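Local coordinates for protein putative methyltransferase from antibiotic biosynthesis pathway (Anabaena variabilis ATCC 29413, PDB 3EGE) that probably transfers methyl groups from S-adenosylmethionine to an acceptor substrate, as a member of the methyltransferase superfamily, at residues A[30-41]-A[90-100]; A[18-27]-A[47-57]. All blocks are in the same frame, centred on the assembly; numbering follows the deposited sequence.

Contact 1 of 2, residues A[30-41]-A[90-100]; sequences LNLPKGSVIADI and LPDKSVDGVIS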
loop_
_atom_site.group_PDB
_atom_site.type_symbol
_atom_site.label_atom_id
_atom_site.label_comp_id
_atom_site.label_asym_id
_atom_site.label_seq_id
_atom_site.Cartn_x
_atom_site.Cartn_y
_atom_site.Cartn_z
ATOM N N LEU A 30 -1.013 0.741 -15.626
ATOM C CA LEU A 30 -1.751 -0.378 -16.224
ATOM C C LEU A 30 -1.917 -0.174 -17.709
ATOM O O LEU A 30 -1.809 -1.134 -18.478
ATOM C CB LEU A 30 -3.133 -0.563 -15.574
ATOM C CG LEU A 30 -3.194 -1.213 -14.190
ATOM C CD1 LEU A 30 -4.615 -1.096 -13.662
ATOM C CD2 LEU A 30 -2.731 -2.692 -14.188
ATOM N N ASN A 31 -2.236 1.062 -18.090
ATOM C CA ASN A 31 -2.405 1.452 -19.476
ATOM C C ASN A 31 -3.303 0.461 -20.263
ATOM O O ASN A 31 -2.931 -0.065 -21.308
ATOM C CB ASN A 31 -1.025 1.632 -20.120
ATOM C CG ASN A 31 -1.119 2.184 -21.522
ATOM O OD1 ASN A 31 -1.906 3.093 -21.785
ATOM N ND2 ASN A 31 -0.371 1.596 -22.442
ATOM N N LEU A 32 -4.466 0.187 -19.685
ATOM C CA LEU A 32 -5.435 -0.746 -20.233
ATOM C C LEU A 32 -6.641 -0.003 -20.777
ATOM O O LEU A 32 -6.998 1.038 -20.246
ATOM C CB LEU A 32 -5.903 -1.723 -19.151
ATOM C CG LEU A 32 -4.932 -2.832 -18.758
ATOM C CD1 LEU A 32 -5.458 -3.548 -17.509
ATOM C CD2 LEU A 32 -4.688 -3.836 -19.905
ATOM N N PRO A 33 -7.252 -0.517 -21.861
ATOM C CA PRO A 33 -8.499 0.088 -22.314
ATOM C C PRO A 33 -9.663 -0.265 -21.386
ATOM O O PRO A 33 -9.594 -1.251 -20.638
ATOM C CB PRO A 33 -8.708 -0.542 -23.693
ATOM C CG PRO A 33 -8.048 -1.845 -23.606
ATOM C CD PRO A 33 -6.839 -1.618 -22.756
ATOM N N LYS A 34 -10.712 0.555 -21.452
ATOM C CA LYS A 34 -11.951 0.351 -20.693
ATOM C C LYS A 34 -12.531 -1.021 -21.058
ATOM O O LYS A 34 -12.590 -1.392 -22.255
ATOM C CB LYS A 34 -12.970 1.475 -20.988
ATOM C CG LYS A 34 -14.313 1.358 -20.249
ATOM N N GLY A 35 -12.935 -1.765 -20.029
ATOM C CA GLY A 35 -13.460 -3.125 -20.182
ATOM C C GLY A 35 -12.420 -4.231 -20.028
ATOM O O GLY A 35 -12.734 -5.395 -20.221
ATOM N N SER A 36 -11.177 -3.877 -19.710
ATOM C CA SER A 36 -10.136 -4.862 -19.423
ATOM C C SER A 36 -10.392 -5.439 -18.022
ATOM O O SER A 36 -11.170 -4.876 -17.233
ATOM C CB SER A 36 -8.741 -4.239 -19.520
ATOM O OG SER A 36 -8.496 -3.774 -20.837
ATOM N N VAL A 37 -9.782 -6.597 -17.763
ATOM C CA VAL A 37 -9.898 -7.325 -16.512
ATOM C C VAL A 37 -8.538 -7.288 -15.813
ATOM O O VAL A 37 -7.485 -7.432 -16.456
ATOM C CB VAL A 37 -10.415 -8.782 -16.725
ATOM C CG1 VAL A 37 -10.644 -9.530 -15.378
ATOM C CG2 VAL A 37 -11.716 -8.759 -17.488
ATOM N N ILE A 38 -8.574 -6.992 -14.500
ATOM C CA ILE A 38 -7.407 -7.019 -13.659
ATOM C C ILE A 38 -7.636 -7.891 -12.422
ATOM O O ILE A 38 -8.768 -8.045 -11.961
ATOM C CB ILE A 38 -6.896 -5.567 -13.246
ATOM C CG1 ILE A 38 -7.896 -4.808 -12.343
ATOM C CG2 ILE A 38 -6.549 -4.725 -14.518
ATOM C CD1 ILE A 38 -7.256 -3.718 -11.517
ATOM N N ALA A 39 -6.543 -8.462 -11.908
ATOM C CA ALA A 39 -6.542 -9.192 -10.651
ATOM C C ALA A 39 -5.923 -8.228 -9.644
ATOM O O ALA A 39 -4.934 -7.545 -9.969
ATOM C CB ALA A 39 -5.755 -10.450 -10.735
ATOM N N ASP A 40 -6.559 -8.125 -8.460
ATOM C CA ASP A 40 -6.077 -7.315 -7.320
ATOM C C ASP A 40 -5.730 -8.353 -6.240
ATOM O O ASP A 40 -6.634 -8.942 -5.596
ATOM C CB ASP A 40 -7.160 -6.326 -6.849
ATOM C CG ASP A 40 -6.690 -5.385 -5.713
ATOM O OD1 ASP A 40 -5.509 -5.423 -5.283
ATOM O OD2 ASP A 40 -7.538 -4.579 -5.251
ATOM N N ILE A 41 -4.423 -8.586 -6.076
ATOM C CA ILE A 41 -3.901 -9.613 -5.166
ATOM C C ILE A 41 -3.574 -8.920 -3.862
ATOM O O ILE A 41 -2.765 -8.007 -3.829
ATOM C CB ILE A 41 -2.663 -10.346 -5.764
ATOM C CG1 ILE A 41 -2.931 -10.817 -7.233
ATOM C CG2 ILE A 41 -2.204 -11.502 -4.837
ATOM C CD1 ILE A 41 -4.206 -11.711 -7.435
ATOM N N LEU A 90 -7.752 -18.507 -9.862
ATOM C CA LEU A 90 -8.012 -17.925 -11.156
ATOM C C LEU A 90 -7.302 -18.731 -12.241
ATOM O O LEU A 90 -6.173 -19.141 -12.023
ATOM C CB LEU A 90 -7.500 -16.473 -11.172
ATOM C CG LEU A 90 -8.038 -15.529 -10.085
ATOM C CD1 LEU A 90 -7.341 -14.163 -10.202
ATOM C CD2 LEU A 90 -9.571 -15.441 -10.164
ATOM N N PRO A 91 -7.955 -18.972 -13.397
ATOM C CA PRO A 91 -7.263 -19.727 -14.438
ATOM C C PRO A 91 -6.047 -19.029 -15.058
ATOM O O PRO A 91 -5.809 -17.844 -14.832
ATOM C CB PRO A 91 -8.348 -19.925 -15.522
ATOM C CG PRO A 91 -9.632 -19.651 -14.843
ATOM C CD PRO A 91 -9.323 -18.624 -13.819
ATOM N N ASP A 92 -5.291 -19.811 -15.821
ATOM C CA ASP A 92 -4.151 -19.317 -16.594
ATOM C C ASP A 92 -4.695 -18.298 -17.592
ATOM O O ASP A 92 -5.774 -18.515 -18.176
ATOM C CB ASP A 92 -3.531 -20.444 -17.447
ATOM C CG ASP A 92 -2.768 -21.493 -16.661
ATOM O OD1 ASP A 92 -2.539 -21.376 -15.464
ATOM O OD2 ASP A 92 -2.344 -22.459 -17.301
ATOM N N LYS A 93 -3.979 -17.197 -17.772
ATOM C CA LYS A 93 -4.325 -16.209 -18.810
ATOM C C LYS A 93 -5.802 -15.741 -18.756
ATOM O O LYS A 93 -6.485 -15.706 -19.759
ATOM C CB LYS A 93 -3.940 -16.793 -20.205
ATOM C CG LYS A 93 -2.499 -17.389 -20.308
ATOM C CD LYS A 93 -1.459 -16.366 -19.873
ATOM C CE LYS A 93 -0.021 -16.819 -19.784
ATOM N NZ LYS A 93 0.742 -15.792 -18.909
ATOM N N SER A 94 -6.243 -15.396 -17.548
ATOM C CA SER A 94 -7.608 -14.971 -17.237
ATOM C C SER A 94 -7.781 -13.468 -16.963
ATOM O O SER A 94 -8.928 -12.993 -16.827
ATOM C CB SER A 94 -8.118 -15.769 -16.020
ATOM O OG SER A 94 -7.276 -15.582 -14.915
ATOM N N VAL A 95 -6.677 -12.733 -16.855
ATOM C CA VAL A 95 -6.717 -11.292 -16.632
ATOM C C VAL A 95 -5.740 -10.599 -17.559
ATOM O O VAL A 95 -4.742 -11.188 -17.994
ATOM C CB VAL A 95 -6.438 -10.905 -15.125
ATOM C CG1 VAL A 95 -7.455 -11.598 -14.190
ATOM C CG2 VAL A 95 -4.972 -11.216 -14.705
ATOM N N ASP A 96 -6.055 -9.340 -17.855
ATOM C CA ASP A 96 -5.232 -8.464 -18.716
ATOM C C ASP A 96 -4.120 -7.791 -17.928
ATOM O O ASP A 96 -3.065 -7.568 -18.480
ATOM C CB ASP A 96 -6.104 -7.404 -19.378
ATOM C CG ASP A 96 -7.146 -8.012 -20.245
ATOM O OD1 ASP A 96 -6.733 -8.713 -21.186
ATOM O OD2 ASP A 96 -8.357 -7.822 -19.993
ATOM N N GLY A 97 -4.374 -7.482 -16.649
ATOM C CA GLY A 97 -3.402 -6.882 -15.754
ATOM C C GLY A 97 -3.549 -7.362 -14.312
ATOM O O GLY A 97 -4.536 -7.982 -13.938
ATOM N N VAL A 98 -2.525 -7.077 -13.513
ATOM C CA VAL A 98 -2.461 -7.506 -12.144
ATOM C C VAL A 98 -1.921 -6.366 -11.295
ATOM O O VAL A 98 -0.957 -5.707 -11.688
ATOM C CB VAL A 98 -1.515 -8.737 -11.995
ATOM C CG1 VAL A 98 -1.437 -9.207 -10.524
ATOM C CG2 VAL A 98 -1.945 -9.902 -12.917
ATOM N N ILE A 99 -2.541 -6.153 -10.132
ATOM C CA ILE A 99 -2.081 -5.160 -9.164
ATOM C C ILE A 99 -1.962 -5.733 -7.733
ATOM O O ILE A 99 -2.649 -6.691 -7.371
ATOM C CB ILE A 99 -2.997 -3.869 -9.150
ATOM C CG1 ILE A 99 -4.349 -4.116 -8.446
ATOM C CG2 ILE A 99 -3.217 -3.334 -10.564
ATOM C CD1 ILE A 99 -5.129 -2.875 -8.236
ATOM N N SER A 100 -1.068 -5.144 -6.948
ATOM C CA SER A 100 -1.018 -5.394 -5.486
ATOM C C SER A 100 -0.600 -4.072 -4.841
ATOM O O SER A 100 0.549 -3.616 -5.009
ATOM C CB SER A 100 -0.110 -6.550 -5.078
ATOM O OG SER A 100 -0.442 -6.945 -3.760
#
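The carbonyl oxygen Val37 O is gripped by two successive amides of segment 90-100: Gly97 N approaches in the carbonyl plane at 3.1 Å, whereas Asp96 N, at 2.8 Å, stands above that plane. Asp96 also returns a bond, its OD2 taking Val37 N on the anti lone pair at 2.9 Å in a nearly straight line (171°). With CG of Asp96 beside its own backbone N (chi1 -61°), the carboxylate turns toward Val37, where the strand pairing begins. From there a parallel ladder runs on: Ala39 N bonds to Gly97 O, Ile99 N to Ala39 O and Ile41 N to Ile99 O, and Ser100 OG donates to Ile41 O at its far end. On one face of the sheet, Leu30 crosses Ile99 at about a right angle, CD2 lying 3.7 Å from CG2, and Ile38 CD1 meets Ile99 CD1 at 4.0 Å. On the other, Ala39 CB rests against Val95 CG1. These are central strands of a Rossmann-like methyltransferase sheet: strand 58-62 flanks 37-41, strand 126-131 flanks 97-101, helix 47-53 packs on Ile38 and Ile99, and helix 110-120 on Ala39 and Val98.

Contact 2 of 2, residues A[18-27]-A[47-57]; sequences PDIRIVNAII and GYSVALANQGL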
loop_
_atom_site.group_PDB
_atom_site.type_symbol
_atom_site.label_atom_id
_atom_site.label_comp_id
_atom_site.label_asym_id
_atom_site.label_seq_id
_atom_site.Cartn_x
_atom_site.Cartn_y
_atom_site.Cartn_z
ATOM N N PRO A 18 -9.599 5.424 -0.445
ATOM C CA PRO A 18 -8.638 5.438 -1.576
ATOM C C PRO A 18 -8.461 6.832 -2.173
ATOM O O PRO A 18 -9.441 7.550 -2.344
ATOM C CB PRO A 18 -9.247 4.449 -2.593
ATOM C CG PRO A 18 -10.159 3.588 -1.812
ATOM C CD PRO A 18 -10.694 4.459 -0.687
ATOM N N ASP A 19 -7.212 7.219 -2.418
ATOM C CA ASP A 19 -6.888 8.545 -2.918
ATOM C C ASP A 19 -6.797 8.491 -4.429
ATOM O O ASP A 19 -6.157 7.582 -4.968
ATOM C CB ASP A 19 -5.587 9.037 -2.296
ATOM C CG ASP A 19 -5.371 10.509 -2.527
ATOM O OD1 ASP A 19 -4.995 10.880 -3.653
ATOM O OD2 ASP A 19 -5.588 11.278 -1.566
ATOM N N ILE A 20 -7.420 9.479 -5.089
ATOM C CA ILE A 20 -7.517 9.549 -6.561
ATOM C C ILE A 20 -6.151 9.645 -7.264
ATOM O O ILE A 20 -6.019 9.238 -8.419
ATOM C CB ILE A 20 -8.450 10.719 -7.027
ATOM C CG1 ILE A 20 -8.945 10.497 -8.477
ATOM C CG2 ILE A 20 -7.768 12.098 -6.843
ATOM C CD1 ILE A 20 -9.876 11.646 -9.027
ATOM N N ARG A 21 -5.153 10.199 -6.574
ATOM C CA ARG A 21 -3.785 10.285 -7.109
ATOM C C ARG A 21 -3.105 8.926 -7.169
ATOM O O ARG A 21 -2.344 8.657 -8.098
ATOM C CB ARG A 21 -2.963 11.292 -6.326
ATOM C CG ARG A 21 -3.443 12.689 -6.605
ATOM C CD ARG A 21 -2.974 13.652 -5.607
ATOM N NE ARG A 21 -3.547 13.407 -4.278
ATOM C CZ ARG A 21 -3.400 14.229 -3.243
ATOM N NH1 ARG A 21 -2.786 15.398 -3.385
ATOM N NH2 ARG A 21 -3.930 13.914 -2.076
ATOM N N ILE A 22 -3.397 8.075 -6.185
ATOM C CA ILE A 22 -2.906 6.703 -6.197
ATOM C C ILE A 22 -3.635 5.936 -7.323
ATOM O O ILE A 22 -2.978 5.264 -8.119
ATOM C CB ILE A 22 -3.037 6.022 -4.833
ATOM C CG1 ILE A 22 -2.186 6.789 -3.800
ATOM C CG2 ILE A 22 -2.578 4.565 -4.934
ATOM C CD1 ILE A 22 -2.174 6.186 -2.410
ATOM N N VAL A 23 -4.961 6.099 -7.427
ATOM C CA VAL A 23 -5.758 5.433 -8.483
ATOM C C VAL A 23 -5.280 5.845 -9.879
ATOM O O VAL A 23 -5.091 4.979 -10.724
ATOM C CB VAL A 23 -7.293 5.723 -8.357
ATOM C CG1 VAL A 23 -8.062 5.095 -9.512
ATOM C CG2 VAL A 23 -7.824 5.257 -6.998
ATOM N N ASN A 24 -5.102 7.151 -10.106
ATOM C CA ASN A 24 -4.580 7.676 -11.387
ATOM C C ASN A 24 -3.183 7.106 -11.724
ATOM O O ASN A 24 -2.916 6.769 -12.880
ATOM C CB ASN A 24 -4.527 9.223 -11.400
ATOM C CG ASN A 24 -5.918 9.894 -11.364
ATOM O OD1 ASN A 24 -6.935 9.282 -11.644
ATOM N ND2 ASN A 24 -5.939 11.164 -10.995
ATOM N N ALA A 25 -2.332 6.986 -10.701
ATOM C CA ALA A 25 -0.991 6.379 -10.821
ATOM C C ALA A 25 -1.091 4.914 -11.274
ATOM O O ALA A 25 -0.414 4.515 -12.221
ATOM C CB ALA A 25 -0.225 6.474 -9.473
ATOM N N ILE A 26 -1.951 4.139 -10.608
ATOM C CA ILE A 26 -2.197 2.712 -10.955
ATOM C C ILE A 26 -2.775 2.591 -12.376
ATOM O O ILE A 26 -2.294 1.787 -13.182
ATOM C CB ILE A 26 -3.160 2.031 -9.960
ATOM C CG1 ILE A 26 -2.566 1.998 -8.535
ATOM C CG2 ILE A 26 -3.479 0.581 -10.385
ATOM C CD1 ILE A 26 -3.642 1.801 -7.452
ATOM N N ILE A 27 -3.787 3.407 -12.678
ATOM C CA ILE A 27 -4.406 3.433 -14.003
ATOM C C ILE A 27 -3.380 3.740 -15.100
ATOM O O ILE A 27 -3.395 3.085 -16.145
ATOM C CB ILE A 27 -5.619 4.434 -14.068
ATOM C CG1 ILE A 27 -6.799 3.907 -13.238
ATOM C CG2 ILE A 27 -6.107 4.682 -15.520
ATOM C CD1 ILE A 27 -7.507 2.658 -13.786
ATOM N N GLY A 47 -11.143 -1.316 -1.253
ATOM C CA GLY A 47 -11.302 0.092 -1.597
ATOM C C GLY A 47 -10.734 0.403 -2.968
ATOM O O GLY A 47 -11.431 0.998 -3.791
ATOM N N TYR A 48 -9.489 -0.010 -3.216
ATOM C CA TYR A 48 -8.844 0.175 -4.538
ATOM C C TYR A 48 -9.479 -0.676 -5.669
ATOM O O TYR A 48 -9.550 -0.217 -6.832
ATOM C CB TYR A 48 -7.319 0.029 -4.458
ATOM C CG TYR A 48 -6.711 1.278 -3.857
ATOM C CD1 TYR A 48 -6.445 2.414 -4.661
ATOM C CD2 TYR A 48 -6.464 1.370 -2.476
ATOM C CE1 TYR A 48 -5.914 3.617 -4.088
ATOM C CE2 TYR A 48 -5.950 2.549 -1.901
ATOM C CZ TYR A 48 -5.668 3.667 -2.714
ATOM O OH TYR A 48 -5.160 4.815 -2.164
ATOM N N SER A 49 -9.958 -1.872 -5.301
ATOM C CA SER A 49 -10.690 -2.771 -6.204
ATOM C C SER A 49 -11.921 -2.061 -6.760
ATOM O O SER A 49 -12.116 -2.012 -7.987
ATOM C CB SER A 49 -11.113 -4.071 -5.483
ATOM O OG SER A 49 -10.026 -4.650 -4.757
ATOM N N VAL A 50 -12.709 -1.467 -5.859
ATOM C CA VAL A 50 -13.922 -0.706 -6.243
ATOM C C VAL A 50 -13.573 0.581 -6.981
ATOM O O VAL A 50 -14.208 0.912 -7.983
ATOM C CB VAL A 50 -14.839 -0.386 -5.006
ATOM C CG1 VAL A 50 -16.016 0.558 -5.399
ATOM C CG2 VAL A 50 -15.353 -1.701 -4.377
ATOM N N ALA A 51 -12.568 1.292 -6.471
ATOM C CA ALA A 51 -12.070 2.531 -7.076
ATOM C C ALA A 51 -11.624 2.303 -8.543
ATOM O O ALA A 51 -11.992 3.073 -9.435
ATOM C CB ALA A 51 -10.917 3.130 -6.208
ATOM N N LEU A 52 -10.872 1.229 -8.777
ATOM C CA LEU A 52 -10.449 0.839 -10.144
ATOM C C LEU A 52 -11.586 0.280 -10.971
ATOM O O LEU A 52 -11.617 0.521 -12.176
ATOM C CB LEU A 52 -9.286 -0.156 -10.109
ATOM C CG LEU A 52 -7.978 0.480 -9.612
ATOM C CD1 LEU A 52 -7.099 -0.569 -9.000
ATOM C CD2 LEU A 52 -7.268 1.237 -10.746
ATOM N N ALA A 53 -12.522 -0.447 -10.342
ATOM C CA ALA A 53 -13.732 -0.925 -11.040
ATOM C C ALA A 53 -14.509 0.283 -11.575
ATOM O O ALA A 53 -14.918 0.295 -12.727
ATOM C CB ALA A 53 -14.637 -1.800 -10.127
ATOM N N ASN A 54 -14.639 1.319 -10.742
ATOM C CA ASN A 54 -15.283 2.580 -11.133
ATOM C C ASN A 54 -14.581 3.357 -12.233
ATOM O O ASN A 54 -15.187 4.285 -12.764
ATOM C CB ASN A 54 -15.533 3.474 -9.903
ATOM C CG ASN A 54 -16.635 2.930 -8.994
ATOM O OD1 ASN A 54 -17.553 2.262 -9.450
ATOM N ND2 ASN A 54 -16.559 3.243 -7.719
ATOM N N GLN A 55 -13.330 3.002 -12.570
ATOM C CA GLN A 55 -12.628 3.581 -13.734
ATOM C C GLN A 55 -12.950 2.864 -15.045
ATOM O O GLN A 55 -12.408 3.243 -16.056
ATOM C CB GLN A 55 -11.105 3.558 -13.539
ATOM C CG GLN A 55 -10.575 4.408 -12.379
ATOM C CD GLN A 55 -10.761 5.904 -12.574
ATOM O OE1 GLN A 55 -11.207 6.589 -11.663
ATOM N NE2 GLN A 55 -10.449 6.409 -13.763
ATOM N N GLY A 56 -13.808 1.844 -15.040
ATOM C CA GLY A 56 -14.152 1.074 -16.228
ATOM C C GLY A 56 -13.331 -0.195 -16.410
ATOM O O GLY A 56 -12.958 -0.538 -17.538
ATOM N N LEU A 57 -13.052 -0.890 -15.307
ATOM C CA LEU A 57 -12.342 -2.169 -15.318
ATOM C C LEU A 57 -13.142 -3.241 -14.589
ATOM O O LEU A 57 -13.942 -2.920 -13.709
ATOM C CB LEU A 57 -10.991 -2.025 -14.625
ATOM C CG LEU A 57 -9.932 -1.186 -15.339
ATOM C CD1 LEU A 57 -8.783 -0.869 -14.399
ATOM C CD2 LEU A 57 -9.452 -1.892 -16.636
#
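Tyr48 and Pro18 make a CH-pi contact, with Pro18 CB over the centre of the ring, 3.7 Å from its centroid and 13° off the normal. Pro18 CG presses on the backbone of Gly47, 3.4 Å from its C atom, so the proline packs on both residues at the start of helix 47-53.

The polar bond across the contact uses the same tyrosine: Asp19 N donates to Tyr48 OH at 3.2 Å and 166°, and the hydroxyl also bonds to Asp186. Asp19 itself is the N-cap of helix 20-30. Its OD1 takes the capping bond from Arg21 N and a second bond from Arg21 NE; with NH2 on OD2, the guanidinium grips the carboxylate side-on, and OD2 also bonds to Ser185 N.

Helix 47-53 follows the first strand of the Rossmann-like domain, and Gly47 fits the end of a glycine-rich GxGxxG pattern, consistent with a cofactor-binding turn. The axes of 20-27 and 47-53 cross at -66° with a closest approach of 10.4 Å.

Apolar contacts fill the crossing. The Ile22 and Tyr48 side chains run at about a right angle, CG2 of Ile22 3.6 Å from Tyr48 CE1, and Val23 CG2 touches both Tyr48 CE1 and Ala51 CB. Ile27 and Leu52 lie alongside in opposite senses, CD1 of Ile27 3.4 Å from Leu52 CD2, and the bent chain of Gln55 lays its CB and CG against Ile27.

How the contacts relate
Read from the N terminus, helix 20-30 comes first, then strand 37-41, helix 47-53 and, much later, strand 97-101. Contact 2 closes a short loop of 19 intervening residues that encloses strand 37-41; contact 1 closes a longer one of 48 residues, which contains helix 47-53. Their segments therefore alternate, and the two closures cross rather than nest. Contact 1 joins neighbouring strands within the sheet, and contact 2 joins two helices, both of which pack on the sheet at Ile99. The contacts also meet directly: Asp40 OD2 lies 2.5 Å from Ser49 OG, a probable hydrogen bond, and Gly35 N probably bonds to Gly56 O, tying the turn before strand 37-41 to the chain just beyond helix 47-53.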